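Local coordinates for cellulosome anchoring protein cohesin region (Clostridium thermocellum, PDB 4DH2) that binds a type I dockerin module through this cohesin domain and so probably takes part in anchoring components of the cellulosome, at residues H44-S48 against F141-D145; A26-V32 against R116-F122; L17-V21 against L153-K157. All blocks are in the same frame, centred on the assembly; numbering follows the deposited sequence. Where two conformers were deposited one is given.

In the fold
Leaving the N terminus, the chain lays down strand 15-27, whose first half takes part in contact 3 and whose end runs into contact 2. Contact 2 sets the turn into strand 31-39 against the end of strand 108-117, closing one long loop. Contact 1 closes another, from 44-48, before strand 48-54, to 141-145 at the last part of strand 129-142, so contacts 1 and 2 alternate along the chain, with centres 37 Å apart on opposite sides of the domain centre. Contact 3 closes the longest loop by setting the final strand, 149-161, beside the first; both other contacts fall within it. L17 packs on both I46 and F141, and V19 on F141, joining contact 3 to contact 1.

Contact 1: residues H44-S48 against F141-D145; sequences HGIQS and FCDFD
A classic beta bulge sets Q47 and S48 opposite the single residue C142, where strand 48-54 starts beside the last part of strand 129-142. The carbonyl oxygen of C142 takes two N-H groups: Q47 N at 2.9 Å, lying in the carbonyl plane, and the weaker S48 N at 3.4 Å. In return C142 N donates to S48 O at 3.0 Å, which completes an antiparallel hydrogen-bonded pair. A water also bridges the two backbones, donating to G45 O at 2.9 Å and accepting from F144 N.

Beyond the bulge H44 reaches back to D143, its NE2 2.7 Å from D143 OD2. The acceptor lies in the imidazole plane and uses its anti lone pair, while ring and carboxylate planes stand 80° apart. In both residues CG sits between the backbone N and the carbonyl carbon (chi1 83° for H44, 72° for D143), which brings ring and carboxylate together. The other oxygen, OD1, bonds to K147 N and weakly to D145 N, so the carboxylate is held at both ends.

On the inner side I46 CD1 meets the edge of the F141 ring, 4.1 Å from its CD1. Q47 OE1 lies obliquely to the F144 ring, 3.3 Å from CD1, and also accepts a weak hydrogen bond from R26 of the dockerin chain, while its NE2 is anchored by D94 OD1 and D95 O. Here the dockerin docks: I18 of that chain packs on S48 and C142, and R26 of the same chain makes a cation-pi contact with F144 and a hydrogen bond from its NH2 to F144 O.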
ATOM      1  N   HIS A  44      19.365  -1.585  -5.203  1.00 24.31           N
ATOM      2  CA  HIS A  44      18.959  -1.579  -6.605  1.00 25.54           C
ATOM      3  C   HIS A  44      17.528  -1.098  -6.823  1.00 28.21           C
ATOM      4  O   HIS A  44      17.133  -0.813  -7.958  1.00 24.60           O
ATOM      5  CB  HIS A  44      19.239  -2.906  -7.311  1.00 25.52           C
ATOM      6  CG  HIS A  44      18.203  -3.973  -7.116  1.00 22.99           C
ATOM      7  ND1 HIS A  44      18.118  -4.725  -5.969  1.00 27.45           N
ATOM      8  CD2 HIS A  44      17.302  -4.499  -7.982  1.00 24.17           C
ATOM      9  CE1 HIS A  44      17.163  -5.634  -6.113  1.00 23.25           C
ATOM     10  NE2 HIS A  44      16.654  -5.516  -7.326  1.00 22.68           N
ATOM     11  N   GLY A  45      16.776  -0.975  -5.734  1.00 23.03           N
ATOM     12  CA  GLY A  45      15.573  -0.166  -5.747  1.00 20.87           C
ATOM     13  C   GLY A  45      14.241  -0.884  -5.842  1.00 20.08           C
ATOM     14  O   GLY A  45      14.101  -1.904  -6.519  1.00 21.46           O
ATOM     15  N   ILE A  46      13.253  -0.307  -5.155  1.00 18.45           N
ATOM     16  CA  ILE A  46      11.852  -0.690  -5.252  1.00 14.15           C
ATOM     17  C   ILE A  46      11.161   0.058  -6.407  1.00 18.15           C
ATOM     18  O   ILE A  46      11.169   1.293  -6.472  1.00 19.22           O
ATOM     19  CB  ILE A  46      11.115  -0.325  -3.960  1.00 13.10           C
ATOM     20  CG1 ILE A  46      11.809  -0.969  -2.747  1.00 18.28           C
ATOM     21  CG2 ILE A  46       9.631  -0.748  -3.997  1.00 16.76           C
ATOM     22  CD1 ILE A  46      11.427  -0.325  -1.424  1.00 19.34           C
ATOM     23  N   GLN A  47      10.548  -0.714  -7.290  1.00 15.91           N
ATOM     24  CA  GLN A  47       9.695  -0.197  -8.357  1.00 18.94           C
ATOM     25  C   GLN A  47       8.281   0.082  -7.878  1.00 17.68           C
ATOM     26  O   GLN A  47       7.658   1.106  -8.233  1.00 16.45           O
ATOM     27  CB  GLN A  47       9.664  -1.230  -9.486  1.00 16.51           C
ATOM     28  CG  GLN A  47       8.557  -1.056 -10.514  1.00 17.60           C
ATOM     29  CD  GLN A  47       8.833   0.124 -11.423  1.00 20.54           C
ATOM     30  OE1 GLN A  47       9.918   0.240 -11.984  1.00 21.18           O
ATOM     31  NE2 GLN A  47       7.873   1.021 -11.533  1.00 17.34           N
ATOM     32  N   SER A  48       7.744  -0.822  -7.065  1.00 16.33           N
ATOM     33  CA  SER A  48       6.366  -0.679  -6.652  1.00 14.09           C
ATOM     34  C   SER A  48       6.128  -1.399  -5.324  1.00 13.41           C
ATOM     35  O   SER A  48       6.757  -2.431  -5.048  1.00 15.34           O
ATOM     36  CB  SER A  48       5.439  -1.275  -7.694  1.00 15.44           C
ATOM     37  OG  SER A  48       4.075  -1.212  -7.285  1.00 18.36           O
ATOM     38  N   PHE A 141       5.972  -6.086  -2.553  1.00 13.68           N
ATOM     39  CA  PHE A 141       6.984  -5.165  -3.082  1.00 15.18           C
ATOM     40  C   PHE A 141       7.676  -5.844  -4.253  1.00 20.16           C
ATOM     41  O   PHE A 141       7.867  -7.055  -4.240  1.00 15.63           O
ATOM     42  CB  PHE A 141       8.085  -4.886  -2.058  1.00 12.22           C
ATOM     43  CG  PHE A 141       7.672  -4.062  -0.872  1.00 13.90           C
ATOM     44  CD1 PHE A 141       8.239  -2.827  -0.637  1.00 18.98           C
ATOM     45  CD2 PHE A 141       6.760  -4.551   0.038  1.00 16.97           C
ATOM     46  CE1 PHE A 141       7.877  -2.081   0.438  1.00 18.22           C
ATOM     47  CE2 PHE A 141       6.418  -3.806   1.145  1.00 17.42           C
ATOM     48  CZ  PHE A 141       6.957  -2.578   1.339  1.00 14.74           C
ATOM     49  N   CYS A 142       8.116  -5.077  -5.238  1.00 16.92           N
ATOM     50  CA  CYS A 142       8.929  -5.649  -6.297  1.00 15.76           C
ATOM     51  C   CYS A 142       9.958  -4.658  -6.824  1.00 12.91           C
ATOM     52  O   CYS A 142       9.870  -3.432  -6.578  1.00 14.14           O
ATOM     53  CB  CYS A 142       8.084  -6.188  -7.442  1.00 13.60           C
ATOM     54  SG  CYS A 142       7.294  -4.889  -8.508  1.00 17.89           S
ATOM     55  N   ASP A 143      10.944  -5.202  -7.547  1.00 16.08           N
ATOM     56  CA  ASP A 143      11.955  -4.383  -8.180  1.00 18.54           C
ATOM     57  C   ASP A 143      11.583  -4.080  -9.622  1.00 15.72           C
ATOM     58  O   ASP A 143      10.491  -4.436 -10.075  1.00 15.41           O
ATOM     59  CB  ASP A 143      13.367  -4.969  -8.058  1.00 17.54           C
ATOM     60  CG  ASP A 143      13.612  -6.179  -8.899  1.00 20.19           C
ATOM     61  OD1 ASP A 143      12.796  -6.544  -9.771  1.00 19.01           O
ATOM     62  OD2 ASP A 143      14.723  -6.756  -8.697  1.00 19.87           O
ATOM     63  N   PHE A 144      12.486  -3.393 -10.303  1.00 17.30           N
ATOM     64  CA  PHE A 144      12.230  -2.974 -11.686  1.00 17.52           C
ATOM     65  C   PHE A 144      11.907  -4.154 -12.595  1.00 19.28           C
ATOM     66  O   PHE A 144      11.055  -4.058 -13.502  1.00 18.80           O
ATOM     67  CB  PHE A 144      13.418  -2.227 -12.256  1.00 19.58           C
ATOM     68  CG  PHE A 144      13.182  -1.785 -13.659  1.00 15.77           C
ATOM     69  CD1 PHE A 144      12.473  -0.637 -13.902  1.00 16.52           C
ATOM     70  CD2 PHE A 144      13.649  -2.533 -14.722  1.00 23.44           C
ATOM     71  CE1 PHE A 144      12.244  -0.219 -15.207  1.00 18.50           C
ATOM     72  CE2 PHE A 144      13.422  -2.127 -16.010  1.00 25.78           C
ATOM     73  CZ  PHE A 144      12.715  -0.969 -16.246  1.00 21.01           C
ATOM     74  N   ASP A 145      12.549  -5.297 -12.333  1.00 17.35           N
ATOM     75  CA  ASP A 145      12.304  -6.500 -13.104  1.00 17.20           C
ATOM     76  C   ASP A 145      11.155  -7.358 -12.618  1.00 19.64           C
ATOM     77  O   ASP A 145      10.969  -8.479 -13.101  1.00 19.53           O
ATOM     78  CB  ASP A 145      13.583  -7.347 -13.163  1.00 19.88           C
ATOM     79  CG  ASP A 145      14.723  -6.610 -13.831  1.00 23.11           C
ATOM     80  OD1 ASP A 145      14.523  -6.110 -14.975  1.00 25.00           O
ATOM     81  OD2 ASP A 145      15.804  -6.483 -13.210  1.00 28.39           O
TER
HETATM   82  O   HOH W   1      14.986  -2.492  -9.261  1.00 19.58           O

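Contact 2: residues A26-V32 against R116-F122; sequences AKAGDTV and RIKPDIF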
ATOM      1  N   ALA A  26       1.538   9.448  23.441  1.00 26.12           N
ATOM      2  CA  ALA A  26       0.671  10.621  23.367  1.00 30.81           C
ATOM      3  C   ALA A  26      -0.367  10.569  24.462  1.00 29.65           C
ATOM      4  O   ALA A  26      -0.431   9.616  25.247  1.00 28.24           O
ATOM      5  CB  ALA A  26      -0.016  10.688  22.014  1.00 28.32           C
ATOM      6  N   LYS A  27      -1.193  11.607  24.508  1.00 28.65           N
ATOM      7  CA  LYS A  27      -2.236  11.687  25.501  1.00 32.80           C
ATOM      8  C   LYS A  27      -3.559  11.575  24.791  1.00 26.28           C
ATOM      9  O   LYS A  27      -3.683  11.964  23.632  1.00 23.26           O
ATOM     10  CB  LYS A  27      -2.138  13.016  26.258  1.00 34.71           C
ATOM     11  CG  LYS A  27      -0.812  13.206  26.974  1.00 60.65           C
ATOM     12  CD  LYS A  27      -0.705  14.595  27.594  1.00 84.74           C
ATOM     13  CE  LYS A  27       0.639  14.802  28.289  1.00101.42           C
ATOM     14  NZ  LYS A  27       0.889  16.229  28.648  1.00108.92           N
ATOM     15  N   ALA A  28      -4.564  11.072  25.488  1.00 26.90           N
ATOM     16  CA  ALA A  28      -5.900  11.009  24.922  1.00 31.40           C
ATOM     17  C   ALA A  28      -6.301  12.399  24.491  1.00 34.10           C
ATOM     18  O   ALA A  28      -6.098  13.360  25.235  1.00 28.86           O
ATOM     19  CB  ALA A  28      -6.865  10.514  25.928  1.00 33.79           C
ATOM     20  N   GLY A  29      -6.882  12.483  23.299  1.00 28.68           N
ATOM     21  CA  GLY A  29      -7.283  13.730  22.692  1.00 30.20           C
ATOM     22  C   GLY A  29      -6.252  14.359  21.766  1.00 27.61           C
ATOM     23  O   GLY A  29      -6.596  15.273  21.032  1.00 27.74           O
ATOM     24  N   ASP A  30      -4.998  13.902  21.807  1.00 23.50           N
ATOM     25  CA  ASP A  30      -3.945  14.499  21.000  1.00 23.92           C
ATOM     26  C   ASP A  30      -4.157  14.218  19.527  1.00 29.70           C
ATOM     27  O   ASP A  30      -4.721  13.188  19.147  1.00 27.74           O
ATOM     28  CB  ASP A  30      -2.565  13.928  21.331  1.00 23.19           C
ATOM     29  CG  ASP A  30      -1.986  14.459  22.610  1.00 34.55           C
ATOM     30  OD1 ASP A  30      -2.561  15.404  23.197  1.00 25.70           O
ATOM     31  OD2 ASP A  30      -0.927  13.928  23.010  1.00 30.00           O
ATOM     32  N   THR A  31      -3.678  15.129  18.702  1.00 27.22           N
ATOM     33  CA  THR A  31      -3.434  14.822  17.297  1.00 26.47           C
ATOM     34  C   THR A  31      -1.944  14.715  17.122  1.00 24.93           C
ATOM     35  O   THR A  31      -1.197  15.627  17.484  1.00 24.60           O
ATOM     36  CB  THR A  31      -3.985  15.912  16.361  1.00 28.78           C
ATOM     37  OG1 THR A  31      -5.390  16.046  16.568  1.00 24.46           O
ATOM     38  CG2 THR A  31      -3.703  15.577  14.902  1.00 32.31           C
ATOM     39  N   VAL A  32      -1.488  13.597  16.549  1.00 21.91           N
ATOM     40  CA  VAL A  32      -0.068  13.320  16.468  1.00 25.85           C
ATOM     41  C   VAL A  32       0.245  12.717  15.092  1.00 24.90           C
ATOM     42  O   VAL A  32      -0.671  12.327  14.362  1.00 25.08           O
ATOM     43  CB  VAL A  32       0.367  12.324  17.555  1.00 25.54           C
ATOM     44  CG1 VAL A  32       0.100  12.879  18.955  1.00 29.94           C
ATOM     45  CG2 VAL A  32      -0.344  10.973  17.375  1.00 27.69           C
ATOM     46  N   ARG A 116      -5.852  11.345  15.235  1.00 21.83           N
ATOM     47  CA  ARG A 116      -6.350  11.901  16.491  1.00 24.60           C
ATOM     48  C   ARG A 116      -6.607  10.770  17.423  1.00 31.30           C
ATOM     49  O   ARG A 116      -7.254   9.805  17.050  1.00 28.13           O
ATOM     50  CB  ARG A 116      -7.659  12.652  16.287  1.00 27.42           C
ATOM     51  CG  ARG A 116      -8.287  13.103  17.612  1.00 45.04           C
ATOM     52  CD  ARG A 116      -9.699  13.612  17.435  1.00 62.15           C
ATOM     53  NE  ARG A 116      -9.717  14.986  16.943  1.00 66.82           N
ATOM     54  CZ  ARG A 116     -10.450  15.417  15.924  1.00 69.47           C
ATOM     55  NH1 ARG A 116     -11.250  14.591  15.264  1.00 73.58           N
ATOM     56  NH2 ARG A 116     -10.383  16.686  15.564  1.00 65.86           N
ATOM     57  N   ILE A 117      -6.095  10.874  18.638  1.00 29.32           N
ATOM     58  CA  ILE A 117      -6.390   9.889  19.658  1.00 25.84           C
ATOM     59  C   ILE A 117      -7.682  10.271  20.366  1.00 33.70           C
ATOM     60  O   ILE A 117      -7.802  11.378  20.908  1.00 26.84           O
ATOM     61  CB  ILE A 117      -5.238   9.785  20.663  1.00 26.41           C
ATOM     62  CG1 ILE A 117      -3.927   9.525  19.920  1.00 34.61           C
ATOM     63  CG2 ILE A 117      -5.553   8.706  21.720  1.00 29.97           C
ATOM     64  CD1 ILE A 117      -2.720   9.514  20.805  1.00 51.29           C
ATOM     65  N   LYS A 118      -8.663   9.378  20.369  1.00 27.75           N
ATOM     66  CA  LYS A 118      -9.987   9.777  20.844  1.00 31.08           C
ATOM     67  C   LYS A 118      -9.958  10.136  22.323  1.00 39.13           C
ATOM     68  O   LYS A 118      -9.407   9.411  23.131  1.00 34.35           O
ATOM     69  CB  LYS A 118     -11.040   8.716  20.516  1.00 36.03           C
ATOM     70  CG  LYS A 118     -11.197   8.535  19.007  1.00 42.06           C
ATOM     71  CD  LYS A 118     -12.486   7.843  18.618  1.00 46.78           C
ATOM     72  CE  LYS A 118     -12.555   7.685  17.110  1.00 50.84           C
ATOM     73  NZ  LYS A 118     -13.774   6.962  16.667  1.00 49.82           N
ATOM     74  N   PRO A 119     -10.528  11.294  22.674  1.00 36.43           N
ATOM     75  CA  PRO A 119     -10.383  11.779  24.049  1.00 35.53           C
ATOM     76  C   PRO A 119     -11.134  10.918  25.053  1.00 31.38           C
ATOM     77  O   PRO A 119     -10.846  11.019  26.235  1.00 42.56           O
ATOM     78  CB  PRO A 119     -10.983  13.195  23.997  1.00 45.06           C
ATOM     79  CG  PRO A 119     -11.910  13.192  22.815  1.00 40.01           C
ATOM     80  CD  PRO A 119     -11.288  12.226  21.821  1.00 38.91           C
ATOM     81  N   ASP A 120     -12.047  10.068  24.577  1.00 38.69           N
ATOM     82  CA  ASP A 120     -12.924   9.294  25.455  1.00 55.63           C
ATOM     83  C   ASP A 120     -12.499   7.843  25.575  1.00 57.03           C
ATOM     84  O   ASP A 120     -13.315   6.980  25.912  1.00 49.41           O
ATOM     85  CB  ASP A 120     -14.359   9.331  24.926  1.00 66.06           C
ATOM     86  CG  ASP A 120     -14.519   8.563  23.622  1.00 77.00           C
ATOM     87  OD1 ASP A 120     -13.551   8.506  22.827  1.00 78.57           O
ATOM     88  OD2 ASP A 120     -15.615   8.013  23.392  1.00 77.93           O
ATOM     89  N   ILE A 121     -11.227   7.570  25.318  1.00 54.05           N
ATOM     90  CA  ILE A 121     -10.755   6.192  25.297  1.00 52.85           C
ATOM     91  C   ILE A 121     -10.729   5.572  26.707  1.00 45.40           C
ATOM     92  O   ILE A 121     -10.821   4.360  26.857  1.00 44.16           O
ATOM     93  CB  ILE A 121      -9.361   6.082  24.612  1.00 49.31           C
ATOM     94  CG1 ILE A 121      -9.047   4.634  24.263  1.00 50.04           C
ATOM     95  CG2 ILE A 121      -8.274   6.630  25.503  1.00 48.93           C
ATOM     96  CD1 ILE A 121     -10.069   3.995  23.342  1.00 57.91           C
ATOM     97  N   PHE A 122     -10.634   6.393  27.745  1.00 36.56           N
ATOM     98  CA  PHE A 122     -10.570   5.858  29.103  1.00 40.84           C
ATOM     99  C   PHE A 122     -11.932   5.795  29.781  1.00 52.32           C
ATOM    100  O   PHE A 122     -12.024   5.481  30.966  1.00 44.00           O
ATOM    101  CB  PHE A 122      -9.578   6.646  29.953  1.00 40.00           C
ATOM    102  CG  PHE A 122      -8.148   6.437  29.539  1.00 38.05           C
ATOM    103  CD1 PHE A 122      -7.390   5.418  30.096  1.00 29.50           C
ATOM    104  CD2 PHE A 122      -7.573   7.230  28.556  1.00 40.97           C
ATOM    105  CE1 PHE A 122      -6.067   5.214  29.713  1.00 33.50           C
ATOM    106  CE2 PHE A 122      -6.260   7.024  28.159  1.00 34.62           C
ATOM    107  CZ  PHE A 122      -5.502   6.021  28.745  1.00 35.08           C
TER
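I117 fills the inner side of the bend made by A26-V32, with its two branches going to different partners. CG2, anti to the backbone N, lies 4.0 Å from A28 CA, while the extended CG1 arm (chi2 175°) brings CD1 to 4.4 Å from V32 CG2. A28 extends this apolar patch toward the loop after strand 108-117: its CB touches I121 CG2 at 4.2 Å and comes at the edge of the F122 ring, also 4.2 Å from CE2. V158 and I160 of strand 149-161 pack on I117 from outside the pair.

Around this centre the backbones are joined. I117 N donates to D30 O at 2.7 Å in a nearly straight bond, whereas G29 N to I117 O, though 2.8 Å long, is weak because its angle at hydrogen is only 129°. G29 occupies the third position of a type II turn from K27 to D30, where its positive phi (93°) suits a residue without a side chain. The turn is braced by K27 N, which meets D30 OD2 at 2.8 Å from above the carboxylate plane.

At the outer edge T31 and R116 form an antiparallel non-hydrogen-bonded pair, and the R116 guanidinium goes on to a salt bridge with E61. The two segments are therefore joined by backbone bonds and apolar side chains, while the charged ends of D30 and R116 are engaged within the turn or elsewhere.

Contact 3: residues L17-V21 against L153-K157; sequences LDVLV and LKEGK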
ATOM      1  N   LEU A  17      13.588  -6.146   2.731  1.00 19.73           N
ATOM      2  CA  LEU A  17      13.668  -4.921   3.527  1.00 19.44           C
ATOM      3  C   LEU A  17      12.815  -5.092   4.776  1.00 18.59           C
ATOM      4  O   LEU A  17      12.124  -6.107   4.969  1.00 19.76           O
ATOM      5  CB  LEU A  17      13.220  -3.684   2.736  1.00 18.98           C
ATOM      6  CG  LEU A  17      11.807  -3.766   2.149  1.00 23.06           C
ATOM      7  CD1 LEU A  17      10.778  -3.403   3.136  1.00 31.27           C
ATOM      8  CD2 LEU A  17      11.734  -2.855   0.917  1.00 30.58           C
ATOM      9  N   ASP A  18      12.894  -4.090   5.636  1.00 18.10           N
ATOM     10  CA  ASP A  18      12.116  -4.064   6.857  1.00 15.74           C
ATOM     11  C   ASP A  18      11.147  -2.890   6.797  1.00 17.03           C
ATOM     12  O   ASP A  18      11.524  -1.802   6.346  1.00 18.77           O
ATOM     13  CB  ASP A  18      13.027  -3.873   8.073  1.00 24.45           C
ATOM     14  CG  ASP A  18      13.920  -5.073   8.314  1.00 23.98           C
ATOM     15  OD1 ASP A  18      13.478  -6.011   8.966  1.00 27.13           O
ATOM     16  OD2 ASP A  18      15.052  -5.058   7.850  1.00 29.21           O
ATOM     17  N   VAL A  19       9.922  -3.136   7.256  1.00 17.89           N
ATOM     18  CA  VAL A  19       8.904  -2.106   7.343  1.00 18.93           C
ATOM     19  C   VAL A  19       8.541  -1.946   8.827  1.00 19.83           C
ATOM     20  O   VAL A  19       8.166  -2.926   9.473  1.00 23.69           O
ATOM     21  CB  VAL A  19       7.657  -2.495   6.543  1.00 17.49           C
ATOM     22  CG1 VAL A  19       6.618  -1.427   6.625  1.00 22.07           C
ATOM     23  CG2 VAL A  19       8.027  -2.771   5.099  1.00 19.74           C
ATOM     24  N   LEU A  20       8.637  -0.717   9.346  1.00 19.98           N
ATOM     25  CA  LEU A  20       8.409  -0.461  10.778  1.00 20.86           C
ATOM     26  C   LEU A  20       7.366   0.612  11.017  1.00 24.07           C
ATOM     27  O   LEU A  20       7.331   1.614  10.308  1.00 24.39           O
ATOM     28  CB  LEU A  20       9.712  -0.002  11.426  1.00 26.25           C
ATOM     29  CG  LEU A  20      10.951  -0.880  11.254  1.00 34.12           C
ATOM     30  CD1 LEU A  20      11.718  -0.485  10.016  1.00 28.09           C
ATOM     31  CD2 LEU A  20      11.852  -0.777  12.474  1.00 44.77           C
ATOM     32  N   VAL A  21       6.497   0.378  11.994  1.00 25.36           N
ATOM     33  CA  VAL A  21       5.653   1.448  12.501  1.00 27.79           C
ATOM     34  C   VAL A  21       6.420   2.059  13.664  1.00 29.63           C
ATOM     35  O   VAL A  21       6.727   1.365  14.625  1.00 29.34           O
ATOM     36  CB  VAL A  21       4.316   0.914  12.988  1.00 35.88           C
ATOM     37  CG1 VAL A  21       3.480   2.059  13.606  1.00 37.68           C
ATOM     38  CG2 VAL A  21       3.561   0.251  11.864  1.00 30.40           C
ATOM     39  N   LEU A 153       7.754  -7.228   8.295  1.00 18.33           N
ATOM     40  CA  LEU A 153       6.875  -6.255   8.929  1.00 22.51           C
ATOM     41  C   LEU A 153       6.984  -6.270  10.459  1.00 20.17           C
ATOM     42  O   LEU A 153       6.952  -7.315  11.116  1.00 21.37           O
ATOM     43  CB  LEU A 153       5.456  -6.578   8.547  1.00 18.09           C
ATOM     44  CG  LEU A 153       5.175  -6.669   7.039  1.00 21.61           C
ATOM     45  CD1 LEU A 153       3.752  -7.050   6.788  1.00 23.46           C
ATOM     46  CD2 LEU A 153       5.501  -5.353   6.340  1.00 24.40           C
ATOM     47  N   LYS A 154       7.119  -5.093  11.022  1.00 18.40           N
ATOM     48  CA  LYS A 154       7.148  -4.942  12.451  0.53 19.44           C
ATOM     49  C   LYS A 154       6.022  -4.007  12.864  1.00 20.75           C
ATOM     50  O   LYS A 154       5.990  -2.869  12.448  1.00 21.36           O
ATOM     51  CB  LYS A 154       8.516  -4.411  12.849  0.53 21.97           C
ATOM     52  CG  LYS A 154       9.667  -5.324  12.426  0.53 23.79           C
ATOM     53  CD  LYS A 154      10.988  -4.562  12.387  0.53 34.54           C
ATOM     54  CE  LYS A 154      12.199  -5.487  12.448  0.53 36.80           C
ATOM     55  NZ  LYS A 154      13.457  -4.679  12.424  0.53 40.39           N
ATOM     56  N   GLU A 155       5.091  -4.531  13.657  1.00 20.97           N
ATOM     57  CA  GLU A 155       3.929  -3.775  14.088  1.00 21.34           C
ATOM     58  C   GLU A 155       4.384  -2.698  15.046  1.00 22.71           C
ATOM     59  O   GLU A 155       5.534  -2.701  15.490  1.00 23.27           O
ATOM     60  CB  GLU A 155       2.935  -4.687  14.777  1.00 22.19           C
ATOM     61  CG  GLU A 155       2.266  -5.638  13.806  1.00 23.08           C
ATOM     62  CD  GLU A 155       1.255  -6.592  14.442  1.00 24.82           C
ATOM     63  OE1 GLU A 155       1.272  -6.800  15.673  1.00 27.82           O
ATOM     64  OE2 GLU A 155       0.446  -7.171  13.678  1.00 32.75           O
ATOM     65  N   GLY A 156       3.485  -1.788  15.365  1.00 28.34           N
ATOM     66  CA  GLY A 156       3.826  -0.677  16.235  1.00 38.83           C
ATOM     67  C   GLY A 156       2.698  -0.405  17.196  1.00 25.99           C
ATOM     68  O   GLY A 156       1.615  -0.981  17.079  1.00 19.46           O
ATOM     69  N   LYS A 157       2.938   0.477  18.161  1.00 25.92           N
ATOM     70  CA  LYS A 157       1.922   0.773  19.162  1.00 27.64           C
ATOM     71  C   LYS A 157       1.927   2.257  19.425  1.00 19.71           C
ATOM     72  O   LYS A 157       2.971   2.911  19.296  1.00 25.34           O
ATOM     73  CB  LYS A 157       2.220   0.068  20.493  1.00 38.39           C
ATOM     74  CG  LYS A 157       3.706   0.154  20.852  1.00 37.09           C
ATOM     75  CD  LYS A 157       3.992  -0.021  22.324  1.00 39.58           C
ATOM     76  CE  LYS A 157       5.501   0.043  22.562  1.00 34.42           C
ATOM     77  NZ  LYS A 157       5.878  -0.368  23.928  1.00 59.31           N
TER
HETATM   78  O   HOH W   2       7.731  -1.180  14.294  1.00 35.28           O
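V19 and L153 form the tight side of this pair of parallel strands. Their side chains run side by side in the same direction, and L153 CD2 rests 3.6 Å from V19 CB. Further along, V21 CB is 3.6 Å from G156 CA, a close approach made possible by the lack of a side chain on G156. F136 packs against both V21 and L153, and F38 against V19, so V19 and V21 are buried on this face, while L153 stays partly exposed. Between the backbones K154 N donates to V19 O at 2.9 Å, and V21 N makes a weak return bond to K154 O at 3.3 Å.

The other face is looser. In one of its two conformers K154 stretches beyond CG in an extended chain alongside L20, its CD 3.9 Å from L20 CG. That course takes NZ to 3.7 Å from D18 OD1, a long and doubtful ion pair, while D18 OD2 is held by N40. Where strand 149-161 is interrupted at E155, a water lies between the strands, 2.8 Å from V21 O and 2.9 Å from E155 O.

First and last strands set side by side in parallel, within an otherwise antiparallel sheet, are characteristic of the jelly-roll beta-sandwich of cohesin domains.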